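Long-range contacts in zinc transport protein ZntB (PDB 3CK6), which probably acts as a zinc:proton symporter that takes up zinc ions across the inner membrane, assembling as a homopentamer with a funnel-shaped cytoplasmic domain: residues H59-S65 against S97-L101; F6-D12 against N31-E37; P92-L96 against S182-I187. The protein carries 1 engineered substitution. Residues are numbered along the deposited sequence.

The three contacts illustrate how chemistry follows position in a fold. Contacts 1 and 3 are largely buried, whereas contact 2, toward one end of the sheet, is only partly so. Contacts 1 and 2 both reach the same mixed sheet: contact 2 pairs two of its strands through backbone hydrogen bonds, and contact 1 ties a helix and the loop after it to strand 96-103, chiefly through one arginine. Contact 3 is mostly apolar, with a single bridging water, and joins the loop that enters that strand to helix 173-199. Contacts 1 and 3 meet where Ser-65 packs against Phe-186, and both touch a neighbouring subunit, while contact 2 touches none.

Contact 1: H59-S65 against S97-L101; sequences HLLADES and SIRIL
A buried arginine can collect backbone carbonyls, and Arg-99 does so here. Residues 97-101 form an extended strand; 59-65 run from the last two residues of helix 54-60 into a loop, Leu-61 at phi/psi -101/9° and Ala-62 extended (-62/154°). CA atoms of Leu-60 and Arg-99 are 6.4 Å apart, those of Ser-65 and Ser-97 7.5 Å. Arg-99 points its CA-to-CB bond toward the loop and, with chi1 m, chi2 and chi3 t and chi4 159°, extends beyond CB into the bend. Arg-99 NH1 donates to Leu-60 O (2.8 Å) and Ala-62 O (2.7 Å), both near the guanidinium plane; Arg-99 NH2 adds a weak bond to Ala-62 O (3.2 Å). Arg-99 NE donates to OG of Ser-97 (chi1 t; 3.1 Å, 165°), holding the NE side of the group against its own strand. Ser-65 (p) lays CB over one guanidinium face. Leu-60 (chi1 t, chi2 p) brings CD1 to 3.8 Å from Arg-99 CB. Arg-99 thus satisfies two carbonyls where helix 54-60 ends, joining helix end and loop to strand 96-103. Leu-60 also packs on Leu-47 of helix 43-49, while strand 96-103 is hydrogen-bonded between strands 77-83 and 106-111.

Contact 2: F6-D12 against N31-E37; sequences FMIEHWD and NHWYHCE
This is an antiparallel strand pairing, interrupted by a classic bulge, toward one end of the mixed sheet, where strand 7-12 lies between 19-20 and 32-37. The axes approach to 4.5 Å and run at 167°. Met-7/Cys-36, His-10/Tyr-34 and Asp-12/His-32 are non-hydrogen-bonded pairs (CA-CA 4.5 to 4.7 Å); Glu-9/His-35 and Trp-11/Trp-33 are hydrogen-bonded ones. Trp-11 N donates to Trp-33 O (2.9 Å), Trp-33 N to Trp-11 O (2.8 Å), His-35 N to Glu-9 O (2.9 Å) and, beyond the bulge, Glu-37 N to Phe-6 O (2.8 Å). At the bulge Ile-8 turns to -76/-54°, so that Ile-8 N (2.8 Å) and Glu-9 N (3.3 Å) both reach His-35 O, and the register shifts by one.

On the face of Met-7, His-10, Asp-12, His-32, Tyr-34 and Cys-36, His-10 (t) and Tyr-34 (m) form an offset stack, centroids 4.4 Å apart and planes at 24°. Asp-12 CB sits 4.0 Å from the centroid of the His-32 ring in a CH-pi contact, and selenomethionine Met-7 directs SE to the edge of the Tyr-34 ring, 3.8 Å from CD1. On the other face, Trp-11 (m) and Trp-33 (t) touch at CD1 and CE3 (3.8 Å), Trp-11 NE1 donates to Glu-9 OE1 (2.8 Å), and Glu-9 also forms a salt bridge with Arg-122. The whole is a classic bulge in an antiparallel pair near the edge of the mixed sheet of this CorA-family cytoplasmic domain, with the Glu-9, Trp-11, Trp-33 and His-35 face against helix 116-126.

Contact 3: P92-L96 against S182-I187; sequences PEDML and SIKRFI
Residues 92-96, a loop leading into strand 96-103, meet segment 182-187 of helix 173-199 through Glu-93 and Met-95. Glu-93 points its CA-to-CB bond toward the helix; Glu-93 CB lies 3.6 Å from Ile-183 CD1, and chi1 p brings Glu-93 CG to 3.8 Å from Ser-182 CB, though the side-chain end leads away. The CA atoms of Glu-93 and Ile-183 are 5.8 Å apart. A bridging water donates to Glu-93 O (2.5 Å) and to Ser-182 O (2.6 Å), joining loop and helix backbones. Asp-94, at -82/72°, is the centre of an inverse gamma turn, closed by a weak bond from Met-95 N to Glu-93 O (3.0 Å), and the next side chain faces the helix. Met-95, a selenomethionine in the mtp rotamer, is extended (-64/143°) and enters between helix residues: SE is 4.1 Å from Ile-183 CD1 and 4.2 Å from Phe-186 CB, and CE is 4.1 Å from Ile-187 CD1. Met-95 SE also lies 5.5 Å from the Phe-186 ring centroid, an oblique Met-aromatic contact. With Leu-96 the strand begins. Ile-149 of helix 134-161 packs on both Met-95 and Ile-187, Arg-82 makes a cation-pi contact with Phe-186, and Ser-182 packs on Phe-228 of a neighbouring subunit. This is loop-on-helix packing where sheet meets helices in a CorA-family cytoplasmic domain, with Met-95 set among Ile-183, Phe-186 and Ile-187.

Contact 1: H59-S65 against S97-L101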
loop_
_atom_site.group_PDB
_atom_site.type_symbol
_atom_site.label_atom_id
_atom_site.label_comp_id
_atom_site.label_asym_id
_atom_site.label_seq_id
_atom_site.Cartn_x
_atom_site.Cartn_y
_atom_site.Cartn_z
ATOM N N HIS E 59 -16.670 -25.744 -5.185
ATOM C CA HIS E 59 -15.452 -24.944 -5.062
ATOM C C HIS E 59 -14.219 -25.827 -4.980
ATOM O O HIS E 59 -13.201 -25.548 -5.640
ATOM C CB HIS E 59 -15.493 -23.942 -3.902
ATOM C CG HIS E 59 -14.590 -22.753 -4.105
ATOM N ND1 HIS E 59 -13.527 -22.469 -3.273
ATOM C CD2 HIS E 59 -14.596 -21.782 -5.047
ATOM C CE1 HIS E 59 -12.921 -21.369 -3.690
ATOM N NE2 HIS E 59 -13.556 -20.930 -4.760
ATOM N N LEU E 60 -14.328 -26.911 -4.205
ATOM C CA LEU E 60 -13.225 -27.869 -4.019
ATOM C C LEU E 60 -12.765 -28.524 -5.322
ATOM O O LEU E 60 -11.574 -28.746 -5.521
ATOM C CB LEU E 60 -13.616 -28.964 -3.022
ATOM C CG LEU E 60 -12.480 -29.848 -2.482
ATOM C CD1 LEU E 60 -11.647 -29.114 -1.433
ATOM C CD2 LEU E 60 -13.014 -31.165 -1.926
ATOM N N LEU E 61 -13.724 -28.858 -6.178
ATOM C CA LEU E 61 -13.458 -29.609 -7.386
ATOM C C LEU E 61 -13.406 -28.721 -8.641
ATOM O O LEU E 61 -13.372 -29.238 -9.755
ATOM C CB LEU E 61 -14.519 -30.715 -7.566
ATOM C CG LEU E 61 -14.729 -31.736 -6.431
ATOM C CD1 LEU E 61 -15.783 -32.740 -6.838
ATOM C CD2 LEU E 61 -13.429 -32.438 -6.038
ATOM N N ALA E 62 -13.430 -27.399 -8.468
ATOM C CA ALA E 62 -13.537 -26.470 -9.601
ATOM C C ALA E 62 -12.330 -26.602 -10.529
ATOM O O ALA E 62 -11.255 -27.009 -10.092
ATOM C CB ALA E 62 -13.656 -25.030 -9.087
ATOM N N ASP E 63 -12.496 -26.258 -11.802
ATOM C CA ASP E 63 -11.357 -26.216 -12.719
ATOM C C ASP E 63 -10.277 -25.244 -12.225
ATOM O O ASP E 63 -9.101 -25.623 -12.098
ATOM C CB ASP E 63 -11.808 -25.843 -14.136
ATOM C CG ASP E 63 -10.688 -25.981 -15.166
ATOM O OD1 ASP E 63 -9.685 -26.684 -14.873
ATOM O OD2 ASP E 63 -10.803 -25.388 -16.276
ATOM N N GLU E 64 -10.675 -24.006 -11.933
ATOM C CA GLU E 64 -9.727 -22.954 -11.559
ATOM C C GLU E 64 -9.705 -22.793 -10.047
ATOM O O GLU E 64 -10.689 -23.118 -9.369
ATOM C CB GLU E 64 -10.117 -21.619 -12.197
ATOM C CG GLU E 64 -10.452 -21.650 -13.723
ATOM C CD GLU E 64 -9.269 -21.320 -14.635
ATOM O OE1 GLU E 64 -9.513 -20.905 -15.804
ATOM O OE2 GLU E 64 -8.100 -21.468 -14.204
ATOM N N SER E 65 -8.584 -22.294 -9.522
ATOM C CA SER E 65 -8.447 -22.064 -8.082
ATOM C C SER E 65 -7.295 -21.098 -7.811
ATOM O O SER E 65 -6.425 -20.883 -8.678
ATOM C CB SER E 65 -8.193 -23.388 -7.349
ATOM O OG SER E 65 -6.980 -23.969 -7.835
ATOM N N SER E 97 -2.296 -27.661 -7.738
ATOM C CA SER E 97 -3.200 -27.261 -6.663
ATOM C C SER E 97 -3.568 -28.462 -5.777
ATOM O O SER E 97 -4.020 -29.503 -6.279
ATOM C CB SER E 97 -4.457 -26.625 -7.241
ATOM O OG SER E 97 -5.291 -26.223 -6.173
ATOM N N ILE E 98 -3.356 -28.295 -4.471
ATOM C CA ILE E 98 -3.740 -29.278 -3.462
ATOM C C ILE E 98 -4.900 -28.643 -2.670
ATOM O O ILE E 98 -4.759 -27.555 -2.100
ATOM C CB ILE E 98 -2.572 -29.610 -2.505
ATOM C CG1 ILE E 98 -1.375 -30.255 -3.222
ATOM C CG2 ILE E 98 -3.079 -30.475 -1.282
ATOM C CD1 ILE E 98 -1.710 -31.502 -4.020
ATOM N N ARG E 99 -6.056 -29.290 -2.693
ATOM C CA ARG E 99 -7.223 -28.696 -2.079
ATOM C C ARG E 99 -7.682 -29.564 -0.917
ATOM O O ARG E 99 -7.969 -30.752 -1.057
ATOM C CB ARG E 99 -8.303 -28.448 -3.091
ATOM C CG ARG E 99 -7.713 -27.775 -4.352
ATOM C CD ARG E 99 -8.768 -27.374 -5.223
ATOM N NE ARG E 99 -8.240 -26.971 -6.518
ATOM C CZ ARG E 99 -8.972 -26.937 -7.619
ATOM N NH1 ARG E 99 -10.241 -27.335 -7.583
ATOM N NH2 ARG E 99 -8.412 -26.562 -8.768
ATOM N N ILE E 100 -7.723 -28.933 0.234
ATOM C CA ILE E 100 -7.864 -29.647 1.471
ATOM C C ILE E 100 -9.114 -29.172 2.202
ATOM O O ILE E 100 -9.320 -27.965 2.384
ATOM C CB ILE E 100 -6.626 -29.395 2.394
ATOM C CG1 ILE E 100 -5.332 -29.876 1.735
ATOM C CG2 ILE E 100 -6.865 -29.982 3.824
ATOM C CD1 ILE E 100 -4.126 -29.561 2.576
ATOM N N LEU E 101 -9.914 -30.136 2.645
ATOM C CA LEU E 101 -11.086 -29.884 3.465
ATOM C C LEU E 101 -10.815 -30.422 4.849
ATOM O O LEU E 101 -10.390 -31.564 4.991
ATOM C CB LEU E 101 -12.284 -30.640 2.854
ATOM C CG LEU E 101 -13.740 -30.216 3.037
ATOM C CD1 LEU E 101 -13.997 -28.826 2.475
ATOM C CD2 LEU E 101 -14.669 -31.232 2.345
#

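Contact 2: F6-D12 against N31-E37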
loop_
_atom_site.group_PDB
_atom_site.type_symbol
_atom_site.label_atom_id
_atom_site.label_comp_id
_atom_site.label_asym_id
_atom_site.label_seq_id
_atom_site.Cartn_x
_atom_site.Cartn_y
_atom_site.Cartn_z
ATOM N N PHE E 6 -11.037 -43.498 -6.672
ATOM C CA PHE E 6 -10.749 -42.099 -6.312
ATOM C C PHE E 6 -9.844 -41.964 -5.084
ATOM O O PHE E 6 -9.076 -41.012 -4.980
ATOM C CB PHE E 6 -12.025 -41.243 -6.151
ATOM C CG PHE E 6 -12.760 -41.467 -4.855
ATOM C CD1 PHE E 6 -13.799 -42.392 -4.779
ATOM C CD2 PHE E 6 -12.416 -40.738 -3.713
ATOM C CE1 PHE E 6 -14.485 -42.610 -3.578
ATOM C CE2 PHE E 6 -13.084 -40.946 -2.507
ATOM C CZ PHE E 6 -14.126 -41.891 -2.442
HETATM N N MSE E 7 -9.933 -42.910 -4.157
HETATM C CA MSE E 7 -9.189 -42.769 -2.902
HETATM C C MSE E 7 -7.799 -43.362 -3.030
HETATM O O MSE E 7 -7.643 -44.562 -3.252
HETATM C CB MSE E 7 -9.940 -43.346 -1.694
HETATM C CG MSE E 7 -9.504 -42.652 -0.358
HETATM SE SE MSE E 7 -10.323 -43.449 1.136
HETATM C CE MSE E 7 -12.175 -42.948 0.797
ATOM N N ILE E 8 -6.794 -42.504 -2.900
ATOM C CA ILE E 8 -5.389 -42.915 -2.990
ATOM C C ILE E 8 -4.934 -43.623 -1.705
ATOM O O ILE E 8 -4.402 -44.740 -1.745
ATOM C CB ILE E 8 -4.477 -41.692 -3.264
ATOM C CG1 ILE E 8 -5.008 -40.916 -4.479
ATOM C CG2 ILE E 8 -3.024 -42.115 -3.434
ATOM C CD1 ILE E 8 -4.432 -39.530 -4.633
ATOM N N GLU E 9 -5.127 -42.957 -0.580
ATOM C CA GLU E 9 -4.715 -43.506 0.705
ATOM C C GLU E 9 -5.631 -43.039 1.815
ATOM O O GLU E 9 -6.264 -41.968 1.719
ATOM C CB GLU E 9 -3.267 -43.110 1.004
ATOM C CG GLU E 9 -2.463 -44.210 1.630
ATOM C CD GLU E 9 -0.990 -44.110 1.309
ATOM O OE1 GLU E 9 -0.242 -43.518 2.107
ATOM O OE2 GLU E 9 -0.577 -44.623 0.255
ATOM N N HIS E 10 -5.681 -43.836 2.883
ATOM C CA HIS E 10 -6.508 -43.553 4.037
ATOM C C HIS E 10 -5.706 -43.940 5.273
ATOM O O HIS E 10 -5.228 -45.074 5.381
ATOM C CB HIS E 10 -7.825 -44.335 3.909
ATOM C CG HIS E 10 -8.728 -44.291 5.114
ATOM N ND1 HIS E 10 -9.741 -45.208 5.293
ATOM C CD2 HIS E 10 -8.776 -43.465 6.190
ATOM C CE1 HIS E 10 -10.390 -44.938 6.416
ATOM N NE2 HIS E 10 -9.818 -43.890 6.984
ATOM N N TRP E 11 -5.548 -42.978 6.186
ATOM C CA TRP E 11 -4.808 -43.182 7.428
ATOM C C TRP E 11 -5.671 -42.785 8.612
ATOM O O TRP E 11 -6.451 -41.834 8.535
ATOM C CB TRP E 11 -3.500 -42.379 7.446
ATOM C CG TRP E 11 -2.436 -42.971 6.573
ATOM C CD1 TRP E 11 -2.233 -42.710 5.260
ATOM C CD2 TRP E 11 -1.458 -43.961 6.946
ATOM N NE1 TRP E 11 -1.170 -43.454 4.782
ATOM C CE2 TRP E 11 -0.689 -44.242 5.793
ATOM C CE3 TRP E 11 -1.156 -44.632 8.142
ATOM C CZ2 TRP E 11 0.372 -45.163 5.800
ATOM C CZ3 TRP E 11 -0.111 -45.550 8.151
ATOM C CH2 TRP E 11 0.647 -45.801 6.986
ATOM N N ASP E 12 -5.506 -43.514 9.705
ATOM C CA ASP E 12 -6.210 -43.242 10.944
ATOM C C ASP E 12 -5.227 -42.705 11.990
ATOM O O ASP E 12 -4.278 -43.403 12.385
ATOM C CB ASP E 12 -6.908 -44.522 11.427
ATOM C CG ASP E 12 -7.732 -44.308 12.690
ATOM O OD1 ASP E 12 -7.789 -43.171 13.214
ATOM O OD2 ASP E 12 -8.316 -45.292 13.169
ATOM N N ASN E 31 -10.449 -37.648 12.899
ATOM C CA ASN E 31 -9.047 -38.064 13.049
ATOM C C ASN E 31 -8.480 -38.935 11.907
ATOM O O ASN E 31 -7.354 -39.407 11.979
ATOM C CB ASN E 31 -8.772 -38.669 14.435
ATOM C CG ASN E 31 -8.993 -37.665 15.537
ATOM O OD1 ASN E 31 -9.836 -37.865 16.413
ATOM N ND2 ASN E 31 -8.278 -36.536 15.460
ATOM N N HIS E 32 -9.258 -39.117 10.844
ATOM C CA HIS E 32 -8.781 -39.830 9.666
ATOM C C HIS E 32 -8.339 -38.842 8.600
ATOM O O HIS E 32 -8.870 -37.720 8.501
ATOM C CB HIS E 32 -9.876 -40.735 9.086
ATOM C CG HIS E 32 -10.173 -41.966 9.899
ATOM N ND1 HIS E 32 -10.297 -41.953 11.274
ATOM C CD2 HIS E 32 -10.406 -43.243 9.518
ATOM C CE1 HIS E 32 -10.578 -43.171 11.702
ATOM N NE2 HIS E 32 -10.637 -43.976 10.655
ATOM N N TRP E 33 -7.368 -39.286 7.795
ATOM C CA TRP E 33 -6.917 -38.563 6.615
ATOM C C TRP E 33 -7.267 -39.377 5.368
ATOM O O TRP E 33 -6.988 -40.574 5.304
ATOM C CB TRP E 33 -5.413 -38.308 6.673
ATOM C CG TRP E 33 -4.838 -37.678 5.432
ATOM C CD1 TRP E 33 -5.402 -36.680 4.662
ATOM C CD2 TRP E 33 -3.572 -37.982 4.830
ATOM N NE1 TRP E 33 -4.551 -36.355 3.624
ATOM C CE2 TRP E 33 -3.424 -37.128 3.712
ATOM C CE3 TRP E 33 -2.529 -38.876 5.149
ATOM C CZ2 TRP E 33 -2.288 -37.166 2.874
ATOM C CZ3 TRP E 33 -1.383 -38.903 4.314
ATOM C CH2 TRP E 33 -1.278 -38.048 3.201
ATOM N N TYR E 34 -7.916 -38.721 4.416
ATOM C CA TYR E 34 -8.302 -39.305 3.144
ATOM C C TYR E 34 -7.587 -38.501 2.055
ATOM O O TYR E 34 -7.832 -37.303 1.900
ATOM C CB TYR E 34 -9.819 -39.215 2.955
ATOM C CG TYR E 34 -10.598 -39.817 4.110
ATOM C CD1 TYR E 34 -10.998 -41.161 4.081
ATOM C CD2 TYR E 34 -10.891 -39.068 5.250
ATOM C CE1 TYR E 34 -11.682 -41.738 5.152
ATOM C CE2 TYR E 34 -11.568 -39.643 6.327
ATOM C CZ TYR E 34 -11.972 -40.972 6.259
ATOM O OH TYR E 34 -12.631 -41.537 7.345
ATOM N N HIS E 35 -6.691 -39.145 1.316
ATOM C CA HIS E 35 -6.017 -38.489 0.201
ATOM C C HIS E 35 -6.664 -38.997 -1.085
ATOM O O HIS E 35 -6.734 -40.217 -1.286
ATOM C CB HIS E 35 -4.527 -38.837 0.215
ATOM C CG HIS E 35 -3.712 -38.023 -0.732
ATOM N ND1 HIS E 35 -3.752 -36.649 -0.749
ATOM C CD2 HIS E 35 -2.804 -38.391 -1.669
ATOM C CE1 HIS E 35 -2.921 -36.202 -1.676
ATOM N NE2 HIS E 35 -2.332 -37.238 -2.246
ATOM N N CYS E 36 -7.156 -38.081 -1.925
ATOM C CA CYS E 36 -8.028 -38.438 -3.065
ATOM C C CYS E 36 -7.635 -37.826 -4.417
ATOM O O CYS E 36 -6.989 -36.781 -4.469
ATOM C CB CYS E 36 -9.476 -38.038 -2.791
ATOM S SG CYS E 36 -10.084 -38.597 -1.182
ATOM N N GLU E 37 -8.058 -38.504 -5.488
ATOM C CA GLU E 37 -7.960 -38.000 -6.857
ATOM C C GLU E 37 -9.102 -37.014 -7.129
ATOM O O GLU E 37 -10.268 -37.385 -7.126
ATOM C CB GLU E 37 -7.999 -39.154 -7.870
ATOM C CG GLU E 37 -6.853 -40.176 -7.741
ATOM C CD GLU E 37 -5.537 -39.726 -8.378
ATOM O OE1 GLU E 37 -5.328 -38.500 -8.536
ATOM O OE2 GLU E 37 -4.708 -40.607 -8.719
#

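Contact 3: P92-L96 against S182-I187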
loop_
_atom_site.group_PDB
_atom_site.type_symbol
_atom_site.label_atom_id
_atom_site.label_comp_id
_atom_site.label_asym_id
_atom_site.label_seq_id
_atom_site.Cartn_x
_atom_site.Cartn_y
_atom_site.Cartn_z
ATOM N N PRO E 92 8.015 -27.267 -13.796
ATOM C CA PRO E 92 7.902 -27.103 -12.342
ATOM C C PRO E 92 7.043 -25.903 -11.946
ATOM O O PRO E 92 6.299 -25.975 -10.944
ATOM C CB PRO E 92 9.355 -26.874 -11.893
ATOM C CG PRO E 92 10.178 -27.504 -12.923
ATOM C CD PRO E 92 9.429 -27.354 -14.224
ATOM N N GLU E 93 7.143 -24.827 -12.731
ATOM C CA GLU E 93 6.458 -23.555 -12.448
ATOM C C GLU E 93 4.957 -23.578 -12.760
ATOM O O GLU E 93 4.240 -22.669 -12.344
ATOM C CB GLU E 93 7.123 -22.377 -13.179
ATOM C CG GLU E 93 6.801 -22.293 -14.660
ATOM C CD GLU E 93 7.888 -22.910 -15.527
ATOM O OE1 GLU E 93 8.733 -23.670 -14.993
ATOM O OE2 GLU E 93 7.902 -22.617 -16.743
ATOM N N ASP E 94 4.491 -24.600 -13.476
ATOM C CA ASP E 94 3.042 -24.841 -13.647
ATOM C C ASP E 94 2.501 -25.589 -12.427
ATOM O O ASP E 94 2.161 -26.783 -12.460
ATOM C CB ASP E 94 2.764 -25.574 -14.943
ATOM C CG ASP E 94 3.338 -24.843 -16.149
ATOM O OD1 ASP E 94 3.421 -23.582 -16.115
ATOM O OD2 ASP E 94 3.723 -25.539 -17.112
HETATM N N MSE E 95 2.429 -24.845 -11.336
HETATM C CA MSE E 95 2.264 -25.412 -10.012
HETATM C C MSE E 95 0.947 -26.143 -9.839
HETATM O O MSE E 95 -0.080 -25.728 -10.384
HETATM C CB MSE E 95 2.383 -24.309 -8.959
HETATM C CG MSE E 95 3.656 -23.502 -9.096
HETATM SE SE MSE E 95 3.813 -22.278 -7.598
HETATM C CE MSE E 95 4.100 -23.516 -6.156
ATOM N N LEU E 96 1.007 -27.238 -9.089
ATOM C CA LEU E 96 -0.149 -28.075 -8.765
ATOM C C LEU E 96 -0.980 -27.505 -7.630
ATOM O O LEU E 96 -0.436 -26.975 -6.655
ATOM C CB LEU E 96 0.301 -29.491 -8.388
ATOM C CG LEU E 96 1.466 -29.694 -7.398
ATOM C CD1 LEU E 96 1.080 -29.554 -5.921
ATOM C CD2 LEU E 96 2.157 -31.046 -7.656
ATOM N N SER E 182 5.509 -16.768 -12.780
ATOM C CA SER E 182 4.607 -17.923 -12.699
ATOM C C SER E 182 4.463 -18.427 -11.255
ATOM O O SER E 182 3.341 -18.702 -10.822
ATOM C CB SER E 182 5.051 -19.058 -13.628
ATOM O OG SER E 182 5.125 -18.634 -14.982
ATOM N N ILE E 183 5.584 -18.542 -10.529
ATOM C CA ILE E 183 5.600 -18.935 -9.093
ATOM C C ILE E 183 4.927 -17.885 -8.236
ATOM O O ILE E 183 4.125 -18.213 -7.319
ATOM C CB ILE E 183 7.074 -19.103 -8.508
ATOM C CG1 ILE E 183 7.901 -20.158 -9.257
ATOM C CG2 ILE E 183 7.061 -19.460 -7.036
ATOM C CD1 ILE E 183 7.170 -21.400 -9.700
ATOM N N LYS E 184 5.283 -16.627 -8.492
ATOM C CA LYS E 184 4.829 -15.515 -7.641
ATOM C C LYS E 184 3.301 -15.410 -7.653
ATOM O O LYS E 184 2.685 -15.110 -6.626
ATOM C CB LYS E 184 5.446 -14.196 -8.088
ATOM C CG LYS E 184 4.843 -12.981 -7.381
ATOM C CD LYS E 184 5.521 -11.703 -7.876
ATOM C CE LYS E 184 4.873 -10.468 -7.244
ATOM N NZ LYS E 184 5.729 -9.265 -7.450
ATOM N N ARG E 185 2.717 -15.690 -8.821
ATOM C CA ARG E 185 1.271 -15.679 -9.031
ATOM C C ARG E 185 0.512 -16.438 -7.935
ATOM O O ARG E 185 -0.569 -16.012 -7.508
ATOM C CB ARG E 185 0.943 -16.266 -10.413
ATOM C CG ARG E 185 -0.548 -16.430 -10.726
ATOM C CD ARG E 185 -0.718 -17.239 -11.999
ATOM N NE ARG E 185 -2.115 -17.357 -12.416
ATOM C CZ ARG E 185 -2.522 -18.045 -13.471
ATOM N NH1 ARG E 185 -1.625 -18.681 -14.241
ATOM N NH2 ARG E 185 -3.837 -18.084 -13.778
ATOM N N PHE E 186 1.088 -17.551 -7.488
ATOM C CA PHE E 186 0.470 -18.404 -6.457
ATOM C C PHE E 186 1.095 -18.298 -5.064
ATOM O O PHE E 186 0.441 -18.569 -4.050
ATOM C CB PHE E 186 0.502 -19.848 -6.916
ATOM C CG PHE E 186 -0.251 -20.073 -8.209
ATOM C CD1 PHE E 186 -1.613 -19.778 -8.284
ATOM C CD2 PHE E 186 0.404 -20.538 -9.337
ATOM C CE1 PHE E 186 -2.336 -19.980 -9.467
ATOM C CE2 PHE E 186 -0.313 -20.740 -10.542
ATOM C CZ PHE E 186 -1.690 -20.456 -10.591
ATOM N N ILE E 187 2.367 -17.954 -5.021
ATOM C CA ILE E 187 3.071 -17.973 -3.753
ATOM C C ILE E 187 2.724 -16.783 -2.858
ATOM O O ILE E 187 2.650 -16.923 -1.644
ATOM C CB ILE E 187 4.563 -18.290 -3.957
ATOM C CG1 ILE E 187 4.640 -19.763 -4.378
ATOM C CG2 ILE E 187 5.355 -18.068 -2.680
ATOM C CD1 ILE E 187 6.032 -20.288 -4.564
HETATM O O HOH W 1 2.490 -21.040 -11.685
#